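Local coordinates for SusD homolog (Bacteroides thetaiotaomicron VPI-5482, PDB 3IHV), which probably binds glycans at the outer membrane as a SusD-family lipoprotein, handing them to a partner transporter for uptake, at residues L24-Y28 / D190-S194; S259-F265 / N389-L395; I423-R428 / A439-P443. All coordinates share one frame; numbering follows the deposited sequence. Where two conformers were deposited one is given.

Contact 1: L24-Y28 / D190-S194; sequences LLGVY and DYRFS. With EDO (1,2-ethanediol), chain N.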
loop_
_atom_site.group_PDB
_atom_site.type_symbol
_atom_site.label_atom_id
_atom_site.label_comp_id
_atom_site.label_asym_id
_atom_site.label_seq_id
_atom_site.Cartn_x
_atom_site.Cartn_y
_atom_site.Cartn_z
ATOM N N LEU A 24 -9.953 21.022 -1.392
ATOM C CA LEU A 24 -9.797 19.692 -0.778
ATOM C C LEU A 24 -9.333 18.645 -1.782
ATOM O O LEU A 24 -8.474 17.830 -1.501
ATOM C CB LEU A 24 -11.120 19.211 -0.159
ATOM C CG LEU A 24 -11.139 17.789 0.373
ATOM C CD1 LEU A 24 -10.238 17.643 1.570
ATOM C CD2 LEU A 24 -12.595 17.389 0.711
ATOM N N LEU A 25 -9.909 18.657 -2.971
ATOM C CA LEU A 25 -9.514 17.727 -4.003
ATOM C C LEU A 25 -8.036 17.901 -4.380
ATOM O O LEU A 25 -7.397 16.936 -4.781
ATOM C CB LEU A 25 -10.451 17.835 -5.218
ATOM C CG LEU A 25 -11.877 17.267 -4.982
ATOM C CD1 LEU A 25 -12.695 17.441 -6.269
ATOM C CD2 LEU A 25 -11.907 15.859 -4.553
ATOM N N GLY A 26 -7.496 19.107 -4.227
ATOM C CA GLY A 26 -6.071 19.334 -4.439
ATOM C C GLY A 26 -5.184 18.640 -3.403
ATOM O O GLY A 26 -4.019 18.275 -3.687
ATOM N N VAL A 27 -5.702 18.455 -2.182
ATOM C CA VAL A 27 -4.983 17.703 -1.174
ATOM C C VAL A 27 -4.934 16.230 -1.614
ATOM O O VAL A 27 -3.873 15.581 -1.584
ATOM C CB VAL A 27 -5.620 17.823 0.250
ATOM C CG1 VAL A 27 -4.702 17.136 1.302
ATOM C CG2 VAL A 27 -5.860 19.319 0.613
ATOM N N TYR A 28 -6.088 15.693 -1.993
ATOM C CA TYR A 28 -6.132 14.348 -2.528
ATOM C C TYR A 28 -5.214 14.124 -3.724
ATOM O O TYR A 28 -4.627 13.048 -3.848
ATOM C CB TYR A 28 -7.525 13.993 -2.984
ATOM C CG TYR A 28 -8.486 13.580 -1.871
ATOM C CD1 TYR A 28 -8.508 12.278 -1.419
ATOM C CD2 TYR A 28 -9.384 14.489 -1.328
ATOM C CE1 TYR A 28 -9.387 11.865 -0.437
ATOM C CE2 TYR A 28 -10.259 14.106 -0.329
ATOM C CZ TYR A 28 -10.289 12.773 0.085
ATOM O OH TYR A 28 -11.149 12.315 1.059
ATOM N N ASP A 190 -16.876 8.601 -3.837
ATOM C CA ASP A 190 -16.001 7.645 -4.516
ATOM C C ASP A 190 -14.541 8.073 -4.305
ATOM O O ASP A 190 -14.186 9.217 -4.563
ATOM C CB ASP A 190 -16.217 7.634 -6.047
ATOM C CG ASP A 190 -17.628 7.279 -6.468
ATOM O OD1 ASP A 190 -18.580 7.500 -5.716
ATOM O OD2 ASP A 190 -17.790 6.785 -7.598
ATOM N N TYR A 191 -13.736 7.159 -3.781
ATOM C CA TYR A 191 -12.288 7.335 -3.578
ATOM C C TYR A 191 -11.943 8.455 -2.615
ATOM O O TYR A 191 -10.828 8.983 -2.642
ATOM C CB TYR A 191 -11.555 7.554 -4.913
ATOM C CG TYR A 191 -11.853 6.512 -5.976
ATOM C CD1 TYR A 191 -11.301 5.250 -5.920
ATOM C CD2 TYR A 191 -12.685 6.816 -7.068
ATOM C CE1 TYR A 191 -11.564 4.293 -6.909
ATOM C CE2 TYR A 191 -12.956 5.871 -8.034
ATOM C CZ TYR A 191 -12.397 4.620 -7.949
ATOM O OH TYR A 191 -12.662 3.675 -8.904
ATOM N N ARG A 192 -12.920 8.850 -1.791
ATOM C CA ARG A 192 -12.712 9.823 -0.763
ATOM C C ARG A 192 -12.907 9.152 0.604
ATOM O O ARG A 192 -13.566 8.092 0.737
ATOM C CB ARG A 192 -13.659 10.998 -0.936
ATOM C CG ARG A 192 -13.251 11.835 -2.132
ATOM C CD ARG A 192 -14.197 12.811 -2.521
ATOM N NE ARG A 192 -14.502 13.753 -1.468
ATOM C CZ ARG A 192 -15.421 14.690 -1.604
ATOM N NH1 ARG A 192 -16.060 14.839 -2.761
ATOM N NH2 ARG A 192 -15.706 15.489 -0.581
ATOM N N PHE A 193 -12.283 9.728 1.606
ATOM C CA PHE A 193 -12.418 9.232 2.958
ATOM C C PHE A 193 -13.865 9.278 3.480
ATOM O O PHE A 193 -14.565 10.299 3.383
ATOM C CB PHE A 193 -11.556 10.043 3.945
ATOM C CG PHE A 193 -10.173 9.478 4.143
ATOM C CD1 PHE A 193 -9.984 8.399 4.991
ATOM C CD2 PHE A 193 -9.079 10.019 3.501
ATOM C CE1 PHE A 193 -8.729 7.845 5.187
ATOM C CE2 PHE A 193 -7.805 9.461 3.698
ATOM C CZ PHE A 193 -7.639 8.387 4.550
ATOM N N SER A 194 -14.243 8.173 4.097
ATOM C CA SER A 194 -15.484 8.001 4.827
ATOM C C SER A 194 -15.101 7.304 6.130
ATOM O O SER A 194 -13.954 6.903 6.297
ATOM C CB SER A 194 -16.502 7.205 4.058
ATOM O OG SER A 194 -17.013 7.989 2.974
HETATM C C1 EDO N . -8.090 8.428 -0.348
HETATM O O1 EDO N . -9.511 8.186 -0.282
HETATM C C2 EDO N . -7.488 7.787 -1.609
HETATM O O2 EDO N . -8.148 8.142 -2.832
#

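Contact 2: S259-F265 / N389-L395; sequences SLIEISF and NVNWYFL. With NA (sodium ion), chain F; EDO (1,2-ethanediol), chain M; EDO (1,2-ethanediol), chain N; EDO (1,2-ethanediol), chain L.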
loop_
_atom_site.group_PDB
_atom_site.type_symbol
_atom_site.label_atom_id
_atom_site.label_comp_id
_atom_site.label_asym_id
_atom_site.label_seq_id
_atom_site.Cartn_x
_atom_site.Cartn_y
_atom_site.Cartn_z
ATOM N N SER A 259 -13.369 -1.783 -0.534
ATOM C CA SER A 259 -12.370 -0.777 -0.784
ATOM C C SER A 259 -12.543 0.412 0.164
ATOM O O SER A 259 -13.495 1.170 0.054
ATOM C CB SER A 259 -12.497 -0.272 -2.221
ATOM O OG SER A 259 -11.420 0.607 -2.461
ATOM N N LEU A 260 -11.595 0.598 1.058
ATOM C CA LEU A 260 -11.649 1.697 2.026
ATOM C C LEU A 260 -10.811 2.914 1.550
ATOM O O LEU A 260 -11.353 4.011 1.407
ATOM C CB LEU A 260 -11.197 1.170 3.380
ATOM C CG LEU A 260 -12.084 0.050 3.961
ATOM C CD1 LEU A 260 -11.481 -0.395 5.307
ATOM C CD2 LEU A 260 -13.562 0.438 4.130
ATOM N N ILE A 261 -9.534 2.691 1.230
ATOM C CA ILE A 261 -8.640 3.719 0.743
ATOM C C ILE A 261 -8.081 3.219 -0.586
ATOM O O ILE A 261 -7.307 2.282 -0.621
ATOM C CB ILE A 261 -7.495 4.057 1.730
ATOM C CG1 ILE A 261 -8.085 4.463 3.084
ATOM C CG2 ILE A 261 -6.601 5.186 1.112
ATOM C CD1 ILE A 261 -7.025 4.685 4.207
ATOM N N GLU A 262 -8.520 3.837 -1.676
ATOM C CA GLU A 262 -8.097 3.431 -2.981
ATOM C C GLU A 262 -7.787 4.715 -3.737
ATOM O O GLU A 262 -8.574 5.665 -3.692
ATOM C CB GLU A 262 -9.216 2.591 -3.641
ATOM C CG GLU A 262 -8.879 2.061 -5.042
ATOM C CD GLU A 262 -9.994 1.250 -5.660
ATOM O OE1 GLU A 262 -11.107 1.172 -5.063
ATOM O OE2 GLU A 262 -9.727 0.649 -6.717
ATOM N N ILE A 263 -6.628 4.736 -4.405
ATOM C CA ILE A 263 -6.184 5.885 -5.172
ATOM C C ILE A 263 -6.671 5.720 -6.595
ATOM O O ILE A 263 -6.378 4.710 -7.247
ATOM C CB ILE A 263 -4.640 5.986 -5.213
ATOM C CG1 ILE A 263 -4.047 5.773 -3.829
ATOM C CG2 ILE A 263 -4.195 7.328 -5.843
ATOM C CD1 ILE A 263 -4.704 6.603 -2.736
ATOM N N SER A 264 -7.420 6.684 -7.086
ATOM C CA SER A 264 -7.920 6.642 -8.450
ATOM C C SER A 264 -6.981 7.347 -9.415
ATOM O O SER A 264 -6.612 8.515 -9.222
ATOM C CB SER A 264 -9.310 7.278 -8.556
ATOM O OG SER A 264 -9.706 7.409 -9.908
ATOM N N PHE A 265 -6.598 6.619 -10.452
ATOM C CA PHE A 265 -5.833 7.183 -11.552
ATOM C C PHE A 265 -6.709 7.164 -12.790
ATOM O O PHE A 265 -7.311 6.143 -13.107
ATOM C CB PHE A 265 -4.588 6.360 -11.826
ATOM C CG PHE A 265 -3.594 6.396 -10.716
ATOM C CD1 PHE A 265 -2.702 7.430 -10.607
ATOM C CD2 PHE A 265 -3.552 5.392 -9.782
ATOM C CE1 PHE A 265 -1.779 7.475 -9.579
ATOM C CE2 PHE A 265 -2.648 5.416 -8.734
ATOM C CZ PHE A 265 -1.733 6.472 -8.629
ATOM N N ASN A 389 -4.396 3.812 -16.324
ATOM C CA ASN A 389 -5.509 4.253 -15.487
ATOM C C ASN A 389 -5.858 3.213 -14.412
ATOM O O ASN A 389 -6.925 3.285 -13.815
ATOM C CB ASN A 389 -6.715 4.532 -16.381
ATOM C CG ASN A 389 -6.470 5.686 -17.273
ATOM O OD1 ASN A 389 -5.829 6.658 -16.861
ATOM N ND2 ASN A 389 -6.958 5.602 -18.501
ATOM N N VAL A 390 -4.979 2.267 -14.112
ATOM C CA VAL A 390 -5.229 1.273 -13.078
ATOM C C VAL A 390 -5.114 1.896 -11.674
ATOM O O VAL A 390 -4.184 2.653 -11.384
ATOM C CB VAL A 390 -4.290 0.044 -13.196
ATOM C CG1 VAL A 390 -4.513 -0.957 -12.043
ATOM C CG2 VAL A 390 -4.470 -0.635 -14.574
ATOM N N ASN A 391 -6.063 1.571 -10.802
ATOM C CA ASN A 391 -6.085 2.146 -9.460
ATOM C C ASN A 391 -5.230 1.401 -8.450
ATOM O O ASN A 391 -4.671 0.360 -8.777
ATOM C CB ASN A 391 -7.527 2.286 -8.978
ATOM C CG ASN A 391 -8.316 3.231 -9.823
ATOM O OD1 ASN A 391 -7.758 4.008 -10.610
ATOM N ND2 ASN A 391 -9.659 3.165 -9.708
ATOM N N TRP A 392 -5.113 1.976 -7.257
ATOM C CA TRP A 392 -4.267 1.415 -6.193
ATOM C C TRP A 392 -4.966 1.254 -4.850
ATOM O O TRP A 392 -5.340 2.243 -4.199
ATOM C CB TRP A 392 -2.985 2.249 -5.986
ATOM C CG TRP A 392 -2.069 1.563 -5.036
ATOM C CD1 TRP A 392 -1.750 1.941 -3.767
ATOM C CD2 TRP A 392 -1.340 0.369 -5.294
ATOM N NE1 TRP A 392 -0.898 1.025 -3.198
ATOM C CE2 TRP A 392 -0.625 0.043 -4.105
ATOM C CE3 TRP A 392 -1.290 -0.507 -6.378
ATOM C CZ2 TRP A 392 0.184 -1.079 -4.003
ATOM C CZ3 TRP A 392 -0.478 -1.616 -6.294
ATOM C CH2 TRP A 392 0.253 -1.900 -5.109
ATOM N N TYR A 393 -5.136 0.014 -4.422
ATOM C CA TYR A 393 -5.701 -0.240 -3.107
ATOM C C TYR A 393 -4.640 -0.012 -2.019
ATOM O O TYR A 393 -3.657 -0.771 -1.908
ATOM C CB TYR A 393 -6.184 -1.670 -2.909
ATOM C CG TYR A 393 -7.408 -2.087 -3.702
ATOM C CD1 TYR A 393 -8.659 -1.497 -3.459
ATOM C CD2 TYR A 393 -7.324 -3.111 -4.622
ATOM C CE1 TYR A 393 -9.787 -1.904 -4.143
ATOM C CE2 TYR A 393 -8.454 -3.537 -5.336
ATOM C CZ TYR A 393 -9.681 -2.932 -5.076
ATOM O OH TYR A 393 -10.784 -3.355 -5.765
ATOM N N PHE A 394 -4.824 1.031 -1.219
ATOM C CA PHE A 394 -3.974 1.234 -0.058
ATOM C C PHE A 394 -4.517 0.466 1.173
ATOM O O PHE A 394 -3.742 -0.020 2.033
ATOM C CB PHE A 394 -3.839 2.740 0.231
ATOM C CG PHE A 394 -2.987 3.065 1.445
ATOM C CD1 PHE A 394 -1.612 2.906 1.409
ATOM C CD2 PHE A 394 -3.563 3.615 2.574
ATOM C CE1 PHE A 394 -0.827 3.224 2.517
ATOM C CE2 PHE A 394 -2.799 3.944 3.686
ATOM C CZ PHE A 394 -1.419 3.760 3.656
ATOM N N LEU A 395 -5.849 0.409 1.316
ATOM C CA LEU A 395 -6.479 -0.271 2.443
ATOM C C LEU A 395 -7.822 -0.887 2.049
ATOM O O LEU A 395 -8.739 -0.170 1.570
ATOM C CB LEU A 395 -6.730 0.698 3.621
ATOM C CG LEU A 395 -7.163 0.015 4.937
ATOM C CD1 LEU A 395 -6.066 -0.921 5.433
ATOM C CD2 LEU A 395 -7.561 1.068 5.989
HETATM NA NA NA F . -8.696 4.403 -12.860
HETATM C C1 EDO M . -7.081 9.916 -6.077
HETATM O O1 EDO M . -8.063 8.963 -5.710
HETATM C C2 EDO M . -6.602 10.709 -4.875
HETATM O O2 EDO M . -6.292 9.935 -3.709
HETATM C C1 EDO N . -8.090 8.428 -0.348
HETATM O O1 EDO N . -9.511 8.186 -0.282
HETATM C C2 EDO N . -7.488 7.787 -1.609
HETATM O O2 EDO N . -8.148 8.142 -2.832
HETATM C C1 EDO L . -5.617 0.677 -18.687
HETATM O O1 EDO L . -5.321 1.542 -17.596
HETATM C C2 EDO L . -4.484 0.695 -19.691
HETATM O O2 EDO L . -3.738 1.904 -19.551
HETATM O O HOH W 1 -11.527 1.165 -8.530
HETATM O O HOH W 2 -10.449 5.328 -11.523
HETATM O O HOH W 3 -9.076 1.612 -12.953
HETATM O O HOH W 4 -10.025 4.261 -14.763
#

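Contact 3: I423-R428 / A439-P443; sequences INAVRR and ACDLP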
loop_
_atom_site.group_PDB
_atom_site.type_symbol
_atom_site.label_atom_id
_atom_site.label_comp_id
_atom_site.label_asym_id
_atom_site.label_seq_id
_atom_site.Cartn_x
_atom_site.Cartn_y
_atom_site.Cartn_z
ATOM N N ILE A 423 -10.418 -13.716 10.859
ATOM C CA ILE A 423 -9.478 -14.426 9.954
ATOM C C ILE A 423 -10.206 -15.480 9.071
ATOM O O ILE A 423 -9.940 -15.574 7.867
ATOM C CB ILE A 423 -8.213 -14.999 10.651
ATOM C CG1 ILE A 423 -7.233 -15.485 9.555
ATOM C CG2 ILE A 423 -8.536 -16.101 11.665
ATOM C CD1 ILE A 423 -5.782 -15.566 9.973
ATOM N N ASN A 424 -11.162 -16.197 9.635
ATOM C CA ASN A 424 -11.919 -17.211 8.852
ATOM C C ASN A 424 -12.814 -16.581 7.788
ATOM O O ASN A 424 -12.993 -17.174 6.724
ATOM C CB ASN A 424 -12.628 -18.197 9.757
ATOM C CG ASN A 424 -11.668 -19.181 10.400
ATOM O OD1 ASN A 424 -10.574 -19.420 9.868
ATOM N ND2 ASN A 424 -12.053 -19.730 11.544
ATOM N N ALA A 425 -13.275 -15.342 7.996
ATOM C CA ALA A 425 -14.061 -14.668 6.944
ATOM C C ALA A 425 -13.178 -14.470 5.737
ATOM O O ALA A 425 -13.599 -14.714 4.581
ATOM C CB ALA A 425 -14.596 -13.317 7.403
ATOM N N VAL A 426 -11.948 -14.032 6.008
ATOM C CA VAL A 426 -10.972 -13.829 4.954
ATOM C C VAL A 426 -10.584 -15.155 4.246
ATOM O O VAL A 426 -10.554 -15.213 3.009
ATOM C CB VAL A 426 -9.736 -13.097 5.454
ATOM C CG1 VAL A 426 -8.666 -13.052 4.358
ATOM C CG2 VAL A 426 -10.134 -11.688 5.892
ATOM N N ARG A 427 -10.344 -16.201 5.015
ATOM C CA ARG A 427 -10.001 -17.513 4.445
ATOM C C ARG A 427 -11.159 -18.076 3.595
ATOM O O ARG A 427 -10.949 -18.622 2.507
ATOM C CB ARG A 427 -9.744 -18.524 5.564
ATOM C CG ARG A 427 -8.685 -18.199 6.606
ATOM C CD ARG A 427 -7.371 -18.650 6.293
ATOM N NE ARG A 427 -7.308 -20.091 5.980
ATOM C CZ ARG A 427 -6.362 -20.599 5.196
ATOM N NH1 ARG A 427 -5.399 -19.806 4.719
ATOM N NH2 ARG A 427 -6.378 -21.883 4.866
ATOM N N ARG A 428 -12.385 -17.952 4.087
ATOM C CA ARG A 428 -13.524 -18.478 3.345
ATOM C C ARG A 428 -13.670 -17.792 1.990
ATOM O O ARG A 428 -13.890 -18.418 0.964
ATOM C CB ARG A 428 -14.793 -18.321 4.194
ATOM C CG ARG A 428 -14.763 -19.277 5.392
ATOM C CD ARG A 428 -15.851 -18.984 6.386
ATOM N NE ARG A 428 -15.813 -19.896 7.505
ATOM C CZ ARG A 428 -16.738 -19.956 8.466
ATOM N NH1 ARG A 428 -17.792 -19.140 8.455
ATOM N NH2 ARG A 428 -16.613 -20.843 9.453
ATOM N N ALA A 439 -12.370 -27.264 5.647
ATOM C CA ALA A 439 -11.081 -27.322 4.928
ATOM C C ALA A 439 -10.340 -25.990 4.865
ATOM O O ALA A 439 -9.103 -25.965 4.930
ATOM C CB ALA A 439 -11.273 -27.874 3.523
ATOM N N CYS A 440 -11.059 -24.876 4.714
ATOM C CA CYS A 440 -10.402 -23.585 4.622
ATOM C C CYS A 440 -10.179 -22.888 5.949
ATOM O O CYS A 440 -9.253 -22.062 6.058
ATOM C CB CYS A 440 -11.195 -22.615 3.715
ATOM S SG CYS A 440 -12.892 -22.237 4.233
ATOM N N ASP A 441 -11.029 -23.151 6.945
ATOM C CA ASP A 441 -10.903 -22.438 8.230
ATOM C C ASP A 441 -9.617 -22.738 8.954
ATOM O O ASP A 441 -9.129 -23.857 8.881
ATOM C CB ASP A 441 -12.033 -22.781 9.208
ATOM C CG ASP A 441 -13.352 -22.138 8.862
ATOM O OD1 ASP A 441 -13.425 -21.252 7.989
ATOM O OD2 ASP A 441 -14.357 -22.517 9.496
ATOM N N LEU A 442 -9.076 -21.740 9.657
ATOM C CA LEU A 442 -7.989 -21.991 10.587
ATOM C C LEU A 442 -8.613 -22.822 11.674
ATOM O O LEU A 442 -9.685 -22.456 12.180
ATOM C CB LEU A 442 -7.420 -20.751 11.284
ATOM C CG LEU A 442 -6.369 -19.868 10.657
ATOM C CD1 LEU A 442 -6.962 -19.204 9.485
ATOM C CD2 LEU A 442 -5.860 -18.807 11.669
ATOM N N PRO A 443 -7.945 -23.914 12.076
ATOM C CA PRO A 443 -8.431 -24.780 13.107
ATOM C C PRO A 443 -8.410 -24.145 14.491
ATOM O O PRO A 443 -7.579 -23.318 14.748
ATOM C CB PRO A 443 -7.429 -25.934 13.094
ATOM C CG PRO A 443 -6.196 -25.316 12.694
ATOM C CD PRO A 443 -6.583 -24.303 11.644
HETATM O O HOH W 5 -11.917 -22.314 13.562
HETATM O O HOH W 6 -7.058 -24.655 5.965
#

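Contact 1: L24-Y28 / D190-S194
In the helical, TPR-like part of the SusD fold, Tyr28 on helix 17-29 docks against the loop that leads into helix 195-210. Its OH accepts the backbone N-H of Phe193, with Phe193 N to Tyr28 OH at 2.9 Å and an angle of 161° at the hydrogen. The donor comes in near the plane of the ring, at its edge. Over one face lies the aliphatic part of Arg192: CG stands 4.3 Å from the centre of the Tyr28 ring, 28° off its normal, a CH-pi contact. With CG set beside its own backbone N (chi1 -72°) and a bend at chi3, Arg192 crosses the tyrosine at about a right angle and carries its guanidinium to Leu24, whose CD2 is 3.9 Å from Arg192 NH2. A 1,2-ethanediol, probably from the crystallisation liquor, has C1 in the plane of the Tyr28 ring, 3.7 Å from Tyr28 CE1, and its O1 donates to Tyr191 O. The polar ends of Tyr28 and Arg192 converge on Glu119 of helix 107-135, which bonds Tyr28 OH and forms a salt bridge with Arg192 NH2. Tyr28 OH thus has two partners, and Glu119, its charge probably offset by Arg192, joins helix 17-29 and the loop to helix 107-135.

Contact 2: S259-F265 / N389-L395
The Tyr393 ring has Ser259 OG at its edge, in plane, 3.4 Å from Tyr393 CE1, while the Glu262 carboxylate runs alongside, its plane 32° from that of the ring. Ile261 CD1 lies in plane at the edge of the Phe394 ring, and Ile261 CG2 packs 3.7 Å from Phe394 CD2. At the edge of the Phe265 ring sit Trp392 CB and Asn391 CA. The strands that carry these groups pair antiparallel: Ile263 and Trp392 form a hydrogen-bonded pair, Glu262 and Tyr393 a non-hydrogen-bonded one. A classic bulge on each strand follows, Leu395 O accepting from Leu260 N and Ile261 N, and Ile261 O from Phe394 N and Leu395 N. Glu262, extended with CG anti to the backbone N (chi1 -179°), receives Ser259 OG at OE1 (2.7 Å) from above the carboxylate plane; OE2 is bonded to Thr249 OG1 and lies close to a water that accepts from Asn391 ND2. Shortening Glu262 to an alanine would probably strand Ser259 OG and Thr249 OG1 without their carboxylate and leave a gap beside the Tyr393 ring. Asn391 OD1 accepts the N-H of Phe265, at 2.9 Å from Phe265 N. The same OD1 coordinates the sodium ion at 2.5 Å; Phe265 O at 2.2 Å, Asn389 O at 2.3 Å and three waters complete the site. The ion accounts for the close approach of Phe265 O and Asn389 O, two oxygens that would probably repel each other without it. Helix 242-250 covers the side of Tyr393, whose OH bonds Leu245 O and whose ring meets Trp246. Ile261 and Phe394 pack instead against helices 107-135 and 195-210, and strand 392-396 runs on past Leu395 into helix 397-412.

Contact 3: I423-R428 / A439-P443
Arg428 grips Asp441 side-on through two nitrogens, NE to OD1 at 2.8 Å and NH2 to OD2 at 2.8 Å. The guanidinium and carboxylate planes are 22° apart, nearly coplanar; OD1 uses its syn lone pair and the NH2 bond is almost straight, at 177°. The chain of Arg428, extended from CG to NE, carries the group out to the carboxylate, and its CG passes 3.7 Å from Cys440 SG. The same carboxylate stacks against the amide of Asn424. Asn424 OD1 in turn accepts the backbone N-H of Leu442, with Leu442 N to Asn424 OD1 at 2.8 Å. One turn along from Asn424, Arg427 folds back through bends at chi2 and chi3, which bring NE into line with the Cys440 carbonyl, nearly along the C=O axis: Arg427 NE to Cys440 O is 2.8 Å, and NH2 adds a weak bond to the same oxygen. Leu442 CD1 packs against CD of Arg427, while Leu442 CD2 reaches Ile423 CD1 at 3.7 Å. In the next shell, a salt bridge from Arg427 NH1 to Glu458 of helix 448-463 steadies the guanidinium, and Thr437 makes a weak bond to Asp441 OD2. Helix 448-463 also backs the apolar end, touching Ile423 through Phe451 and Leu442 through Ala454. Helix 417-430 thus holds the loop that follows it, through side chains that bind the loop backbone at Cys440 and Leu442, with one ion pair alongside. The two bonds to Asp441 fix the rotation of its carboxylate, and the arginine's charge would probably favour its ionised form.

In the fold
Contact 2 is the buried one, its centre about 9 Å from the centre of the chain; the centres of contacts 1 and 3, about 17 Å and 24 Å from it, mark partly buried sites. Contacts 1 and 2 adjoin: Tyr191 packs on Glu262, Ser264 and Asn391, Phe193 on Ile261, and one ethanediol touches both. Helix 107-135 touches side chains of both, and helix 195-210, which packs on contact 2, begins just after the loop of contact 1. Contact 3 stands apart, its nearest atoms about 11 Å from contact 2. Strand pairing and metal coordination mark the inside; in contact 1 the arginine's ion pair is made to a third helix, in contact 3 an arginine-aspartate pair spans the two segments themselves.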